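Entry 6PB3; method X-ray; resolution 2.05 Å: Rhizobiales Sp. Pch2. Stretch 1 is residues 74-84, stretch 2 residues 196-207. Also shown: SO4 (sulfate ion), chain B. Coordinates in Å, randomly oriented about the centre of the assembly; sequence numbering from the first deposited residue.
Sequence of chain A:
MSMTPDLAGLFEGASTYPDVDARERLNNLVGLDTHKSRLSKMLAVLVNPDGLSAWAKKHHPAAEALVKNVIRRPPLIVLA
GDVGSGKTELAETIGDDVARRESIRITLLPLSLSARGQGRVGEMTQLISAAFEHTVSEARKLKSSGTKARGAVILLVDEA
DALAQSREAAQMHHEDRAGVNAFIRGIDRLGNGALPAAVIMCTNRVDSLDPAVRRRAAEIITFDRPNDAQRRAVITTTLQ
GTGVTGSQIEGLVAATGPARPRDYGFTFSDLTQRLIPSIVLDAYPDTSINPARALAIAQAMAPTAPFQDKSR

Stretch 1 74-84: PPLIVLAGDVG
Stretch 2 (196-207) PAAVIMCTNRVD

Two strands, 76-81 and 197-203, lie side by side and parallel, their axes 4.7 Å apart at closest approach and 18° between their N-to-C directions. The register pairs Leu76 with Val199 (CA to CA 4.7 Å), and each step forward keeps the offset, through Ile77 with Ile200 to Ala80 with Thr203 (CA to CA 5.0 Å). Phi and psi stay extended, near -120/130 for most of the paired residues.

The hydrogen bonds follow the parallel rule: Ile77 and Leu79 on one strand, and Val199, Met201 and Thr203 on the other, each use both N and O, reaching two residues across; Pro75 and Gly81 begin and end the series with a single O and a single N. Pro75 O accepts from Val199 N at 2.9 Å, and Val199 O takes Ile77 N at 2.8 Å. Ile77 O accepts Met201 N at 2.9 Å; Met201 O accepts Leu79 N at 2.8 Å, the straightest of the ladder, at 170°. Leu79 O accepts Thr203 N at 2.9 Å, and the ladder ends with Gly81 N to Thr203 O, stretched to 3.3 Å. Proline at 75 has no NH to donate, but its O still accepts. CA-H groups supplement these acceptors, as in Ala80 CA to Thr203 O, 3.2 Å.

Side chains alternate. Leu76 (t, chi2 p), Val78 (t) and Ala80 share one face with Val199 (t), Met201 (selenomethionine; p, t, m) and Thr203 (t); Leu76 CD1 packs 3.7 Å from Met201 CG. On the other face are Ile77 and Leu79 with Ile200 and Cys202, all chi1 m, with Leu79 CD1 4.0 Å from Cys202 SG.

At the end of the ladder, Gly81 adopts 146/-166, where a CB would be jammed against the carbonyl O of Ala80. Its O lies 2.9 Å from Asn204 O, two acceptors without a bond. Thr203 OG1 donates to Arg205 O at 3.1 Å, a bond within its own stretch, while Gly84 (79/13) donates through N to sulfate O1 at 2.8 Å.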

ATOM      1  N   PRO A  74      -3.780   4.428 -35.516  1.00 56.05           N
ATOM      2  CA  PRO A  74      -4.170   3.017 -35.546  1.00 62.33           C
ATOM      3  C   PRO A  74      -5.622   2.864 -35.169  1.00 54.54           C
ATOM      4  O   PRO A  74      -6.148   3.615 -34.321  1.00 50.30           O
ATOM      5  CB  PRO A  74      -3.242   2.375 -34.501  1.00 69.88           C
ATOM      6  CG  PRO A  74      -2.149   3.372 -34.257  1.00 65.81           C
ATOM      7  CD  PRO A  74      -2.774   4.715 -34.486  1.00 63.18           C
ATOM      8  N   PRO A  75      -6.347   1.914 -35.797  1.00 50.12           N
ATOM      9  CA  PRO A  75      -7.820   1.801 -35.631  1.00 49.55           C
ATOM     10  C   PRO A  75      -8.251   1.078 -34.360  1.00 56.19           C
ATOM     11  O   PRO A  75      -8.875   0.014 -34.379  1.00 55.51           O
ATOM     12  CB  PRO A  75      -8.237   1.050 -36.904  1.00 51.24           C
ATOM     13  CG  PRO A  75      -7.058   0.204 -37.241  1.00 53.38           C
ATOM     14  CD  PRO A  75      -5.820   0.965 -36.796  1.00 51.23           C
ATOM     15  N   LEU A  76      -7.963   1.694 -33.216  1.00 47.08           N
ATOM     16  CA  LEU A  76      -8.300   1.152 -31.908  1.00 51.90           C
ATOM     17  C   LEU A  76      -9.005   2.231 -31.106  1.00 55.21           C
ATOM     18  O   LEU A  76      -8.545   3.376 -31.068  1.00 52.69           O
ATOM     19  CB  LEU A  76      -7.040   0.674 -31.164  1.00 48.95           C
ATOM     20  CG  LEU A  76      -7.165   0.441 -29.653  1.00 54.92           C
ATOM     21  CD1 LEU A  76      -7.983  -0.814 -29.336  1.00 50.12           C
ATOM     22  CD2 LEU A  76      -5.774   0.366 -28.984  1.00 56.96           C
ATOM     23  N   ILE A  77     -10.101   1.864 -30.451  1.00 51.15           N
ATOM     24  CA  ILE A  77     -10.829   2.763 -29.563  1.00 50.19           C
ATOM     25  C   ILE A  77     -10.928   2.105 -28.198  1.00 49.62           C
ATOM     26  O   ILE A  77     -11.344   0.944 -28.087  1.00 56.64           O
ATOM     27  CB  ILE A  77     -12.231   3.102 -30.107  1.00 48.03           C
ATOM     28  CG1 ILE A  77     -12.110   3.734 -31.490  1.00 46.64           C
ATOM     29  CG2 ILE A  77     -12.943   4.058 -29.145  1.00 44.52           C
ATOM     30  CD1 ILE A  77     -13.429   3.852 -32.249  1.00 44.96           C
ATOM     31  N   VAL A  78     -10.558   2.847 -27.161  1.00 49.68           N
ATOM     32  CA  VAL A  78     -10.560   2.349 -25.792  1.00 54.84           C
ATOM     33  C   VAL A  78     -11.743   2.965 -25.060  1.00 53.28           C
ATOM     34  O   VAL A  78     -11.919   4.189 -25.076  1.00 49.96           O
ATOM     35  CB  VAL A  78      -9.233   2.675 -25.087  1.00 51.39           C
ATOM     36  CG1 VAL A  78      -9.316   2.359 -23.583  1.00 49.20           C
ATOM     37  CG2 VAL A  78      -8.110   1.859 -25.702  1.00 46.04           C
ATOM     38  N   LEU A  79     -12.558   2.121 -24.432  1.00 52.52           N
ATOM     39  CA  LEU A  79     -13.610   2.552 -23.516  1.00 42.04           C
ATOM     40  C   LEU A  79     -13.137   2.250 -22.110  1.00 47.38           C
ATOM     41  O   LEU A  79     -12.949   1.080 -21.762  1.00 59.57           O
ATOM     42  CB  LEU A  79     -14.940   1.841 -23.802  1.00 50.12           C
ATOM     43  CG  LEU A  79     -15.502   1.833 -25.221  1.00 56.22           C
ATOM     44  CD1 LEU A  79     -16.955   1.285 -25.202  1.00 53.15           C
ATOM     45  CD2 LEU A  79     -15.462   3.212 -25.836  1.00 49.60           C
ATOM     46  N   ALA A  80     -12.951   3.296 -21.302  1.00 55.17           N
ATOM     47  CA  ALA A  80     -12.359   3.160 -19.976  1.00 55.55           C
ATOM     48  C   ALA A  80     -13.246   3.823 -18.930  1.00 51.52           C
ATOM     49  O   ALA A  80     -13.800   4.899 -19.177  1.00 52.82           O
ATOM     50  CB  ALA A  80     -10.965   3.805 -19.927  1.00 53.60           C
ATOM     51  N   GLY A  81     -13.375   3.204 -17.765  1.00 57.61           N
ATOM     52  CA  GLY A  81     -14.063   3.841 -16.662  1.00 64.25           C
ATOM     53  C   GLY A  81     -14.826   2.855 -15.796  1.00 72.51           C
ATOM     54  O   GLY A  81     -14.639   1.643 -15.878  1.00 58.22           O
ATOM     55  N   ASP A  82     -15.696   3.431 -14.961  1.00 62.30           N
ATOM     56  CA  ASP A  82     -16.398   2.710 -13.909  1.00 75.84           C
ATOM     57  C   ASP A  82     -17.120   1.469 -14.420  1.00 61.86           C
ATOM     58  O   ASP A  82     -17.735   1.469 -15.492  1.00 56.46           O
ATOM     59  CB  ASP A  82     -17.401   3.648 -13.225  1.00 76.02           C
ATOM     60  CG  ASP A  82     -16.728   4.879 -12.615  1.00 87.50           C
ATOM     61  OD1 ASP A  82     -15.532   4.787 -12.269  1.00 94.67           O
ATOM     62  OD2 ASP A  82     -17.391   5.932 -12.480  1.00 82.02           O
ATOM     63  N   VAL A  83     -17.040   0.408 -13.619  1.00 68.73           N
ATOM     64  CA  VAL A  83     -17.786  -0.807 -13.899  1.00 68.59           C
ATOM     65  C   VAL A  83     -19.279  -0.529 -13.820  1.00 78.67           C
ATOM     66  O   VAL A  83     -19.748   0.231 -12.961  1.00 63.94           O
ATOM     67  CB  VAL A  83     -17.364  -1.899 -12.904  1.00 75.53           C
ATOM     68  CG1 VAL A  83     -18.160  -3.173 -13.135  1.00 81.35           C
ATOM     69  CG2 VAL A  83     -15.866  -2.150 -13.016  1.00 76.39           C
ATOM     70  N   GLY A  84     -20.038  -1.154 -14.717  1.00 66.89           N
ATOM     71  CA  GLY A  84     -21.478  -1.006 -14.686  1.00 68.26           C
ATOM     72  C   GLY A  84     -21.987   0.282 -15.287  1.00 59.46           C
ATOM     73  O   GLY A  84     -23.143   0.645 -15.048  1.00 65.41           O
ATOM     74  N   PRO A 196     -11.286  -1.886 -44.077  1.00 54.00           N
ATOM     75  CA  PRO A 196     -12.382  -1.334 -43.248  1.00 50.37           C
ATOM     76  C   PRO A 196     -12.613  -2.173 -41.993  1.00 60.60           C
ATOM     77  O   PRO A 196     -13.539  -2.995 -41.904  1.00 61.77           O
ATOM     78  CB  PRO A 196     -13.581  -1.394 -44.199  1.00 58.82           C
ATOM     79  CG  PRO A 196     -13.295  -2.600 -45.052  1.00 63.13           C
ATOM     80  CD  PRO A 196     -11.793  -2.637 -45.240  1.00 54.08           C
ATOM     81  N   ALA A 197     -11.745  -1.965 -40.998  1.00 56.07           N
ATOM     82  CA  ALA A 197     -11.784  -2.722 -39.751  1.00 52.89           C
ATOM     83  C   ALA A 197     -11.319  -1.843 -38.594  1.00 53.30           C
ATOM     84  O   ALA A 197     -10.422  -1.007 -38.767  1.00 60.20           O
ATOM     85  CB  ALA A 197     -10.908  -3.977 -39.844  1.00 56.17           C
ATOM     86  N   ALA A 198     -11.930  -2.041 -37.422  1.00 47.81           N
ATOM     87  CA  ALA A 198     -11.589  -1.314 -36.199  1.00 48.65           C
ATOM     88  C   ALA A 198     -11.688  -2.238 -34.990  1.00 57.16           C
ATOM     89  O   ALA A 198     -12.353  -3.277 -35.027  1.00 54.47           O
ATOM     90  CB  ALA A 198     -12.510  -0.110 -35.981  1.00 45.89           C
ATOM     91  N   VAL A 199     -11.039  -1.827 -33.900  1.00 51.15           N
ATOM     92  CA  VAL A 199     -11.014  -2.590 -32.660  1.00 46.57           C
ATOM     93  C   VAL A 199     -11.577  -1.720 -31.548  1.00 60.88           C
ATOM     94  O   VAL A 199     -11.179  -0.560 -31.401  1.00 52.09           O
ATOM     95  CB  VAL A 199      -9.593  -3.064 -32.285  1.00 50.79           C
ATOM     96  CG1 VAL A 199      -9.657  -4.024 -31.077  1.00 50.31           C
ATOM     97  CG2 VAL A 199      -8.889  -3.705 -33.468  1.00 54.13           C
ATOM     98  N   ILE A 200     -12.489  -2.283 -30.767  1.00 48.26           N
ATOM     99  CA  ILE A 200     -12.987  -1.655 -29.554  1.00 46.54           C
ATOM    100  C   ILE A 200     -12.487  -2.475 -28.385  1.00 48.31           C
ATOM    101  O   ILE A 200     -12.673  -3.701 -28.343  1.00 53.40           O
ATOM    102  CB  ILE A 200     -14.526  -1.583 -29.520  1.00 49.64           C
ATOM    103  CG1 ILE A 200     -15.054  -0.782 -30.712  1.00 55.38           C
ATOM    104  CG2 ILE A 200     -14.992  -1.015 -28.160  1.00 46.00           C
ATOM    105  CD1 ILE A 200     -16.565  -0.848 -30.891  1.00 55.22           C
HETATM  106  N   MSE A 201     -11.891  -1.813 -27.420  1.00 55.37           N
HETATM  107  CA  MSE A 201     -11.606  -2.570 -26.224  1.00 54.72           C
HETATM  108  C   MSE A 201     -12.038  -1.827 -24.982  1.00 50.25           C
HETATM  109  O   MSE A 201     -11.905  -0.612 -24.876  1.00 61.41           O
HETATM  110  CB  MSE A 201     -10.140  -2.938 -26.181  1.00 55.83           C
HETATM  111  CG  MSE A 201      -9.190  -1.822 -25.999  1.00 75.23           C
HETATM  112 SE   MSE A 201      -7.622  -2.776 -25.400  0.85109.22          SE
HETATM  113  CE  MSE A 201      -8.410  -3.553 -23.840  1.00 87.65           C
ATOM    114  N   CYS A 202     -12.575  -2.585 -24.036  1.00 57.98           N
ATOM    115  CA  CYS A 202     -13.105  -2.043 -22.800  1.00 49.24           C
ATOM    116  C   CYS A 202     -12.165  -2.398 -21.662  1.00 57.51           C
ATOM    117  O   CYS A 202     -11.622  -3.506 -21.618  1.00 62.33           O
ATOM    118  CB  CYS A 202     -14.525  -2.592 -22.509  1.00 51.73           C
ATOM    119  SG  CYS A 202     -15.700  -2.268 -23.846  1.00 66.20           S
ATOM    120  N   THR A 203     -11.996  -1.458 -20.736  1.00 56.40           N
ATOM    121  CA  THR A 203     -11.200  -1.658 -19.539  1.00 58.28           C
ATOM    122  C   THR A 203     -11.834  -0.842 -18.426  1.00 57.35           C
ATOM    123  O   THR A 203     -12.449   0.200 -18.672  1.00 60.84           O
ATOM    124  CB  THR A 203      -9.745  -1.238 -19.753  1.00 67.65           C
ATOM    125  OG1 THR A 203      -8.993  -1.524 -18.575  1.00 72.19           O
ATOM    126  CG2 THR A 203      -9.661   0.250 -20.052  1.00 57.92           C
ATOM    127  N   ASN A 204     -11.712  -1.334 -17.202  1.00 58.79           N
ATOM    128  CA  ASN A 204     -12.201  -0.562 -16.069  1.00 71.13           C
ATOM    129  C   ASN A 204     -11.285   0.614 -15.785  1.00 92.90           C
ATOM    130  O   ASN A 204     -11.742   1.753 -15.649  1.00100.92           O
ATOM    131  CB  ASN A 204     -12.330  -1.460 -14.848  1.00 71.43           C
ATOM    132  CG  ASN A 204     -13.137  -2.681 -15.141  1.00 96.34           C
ATOM    133  OD1 ASN A 204     -14.030  -2.666 -15.998  1.00 93.52           O
ATOM    134  ND2 ASN A 204     -12.817  -3.765 -14.456  1.00122.83           N
ATOM    135  N   ARG A 205      -9.985   0.365 -15.704  1.00 82.87           N
ATOM    136  CA  ARG A 205      -9.024   1.436 -15.500  1.00 88.03           C
ATOM    137  C   ARG A 205      -8.020   1.447 -16.636  1.00 68.42           C
ATOM    138  O   ARG A 205      -7.354   0.442 -16.896  1.00 81.99           O
ATOM    139  CB  ARG A 205      -8.302   1.300 -14.174  1.00 85.57           C
ATOM    140  CG  ARG A 205      -7.885   2.638 -13.607  1.00116.00           C
ATOM    141  CD  ARG A 205      -8.983   3.243 -12.743  1.00126.11           C
ATOM    142  NE  ARG A 205      -8.482   4.383 -11.977  1.00134.97           N
ATOM    143  CZ  ARG A 205      -8.996   4.804 -10.823  1.00131.16           C
ATOM    144  NH1 ARG A 205     -10.034   4.178 -10.280  1.00129.53           N
ATOM    145  NH2 ARG A 205      -8.462   5.853 -10.207  1.00123.16           N
ATOM    146  N   VAL A 206      -7.911   2.594 -17.297  1.00 68.84           N
ATOM    147  CA  VAL A 206      -7.010   2.715 -18.436  1.00 68.44           C
ATOM    148  C   VAL A 206      -5.571   2.425 -18.024  1.00 68.59           C
ATOM    149  O   VAL A 206      -4.783   1.903 -18.825  1.00 71.61           O
ATOM    150  CB  VAL A 206      -7.171   4.112 -19.062  1.00 73.18           C
ATOM    151  CG1 VAL A 206      -6.780   5.195 -18.067  1.00 82.41           C
ATOM    152  CG2 VAL A 206      -6.350   4.216 -20.307  1.00 72.84           C
ATOM    153  N   ASP A 207      -5.216   2.702 -16.762  1.00 72.07           N
ATOM    154  CA  ASP A 207      -3.883   2.381 -16.262  1.00 80.99           C
ATOM    155  C   ASP A 207      -3.634   0.880 -16.255  1.00 87.38           C
ATOM    156  O   ASP A 207      -2.479   0.451 -16.228  1.00 80.64           O
ATOM    157  CB  ASP A 207      -3.705   2.977 -14.857  1.00101.10           C
ATOM    158  CG  ASP A 207      -2.503   2.416 -14.117  1.00134.88           C
ATOM    159  OD1 ASP A 207      -1.380   2.459 -14.668  1.00148.30           O
ATOM    160  OD2 ASP A 207      -2.679   1.946 -12.970  1.00144.39           O
TER
HETATM  161  S   SO4 B 401     -19.637  -1.853 -17.931  1.00 53.42           S
HETATM  162  O1  SO4 B 401     -18.949  -2.539 -16.833  1.00 56.76           O
HETATM  163  O2  SO4 B 401     -19.260  -2.535 -19.164  1.00 56.76           O
HETATM  164  O3  SO4 B 401     -21.102  -1.963 -17.742  1.00 57.44           O
HETATM  165  O4  SO4 B 401     -19.314  -0.429 -17.927  1.00 49.14           O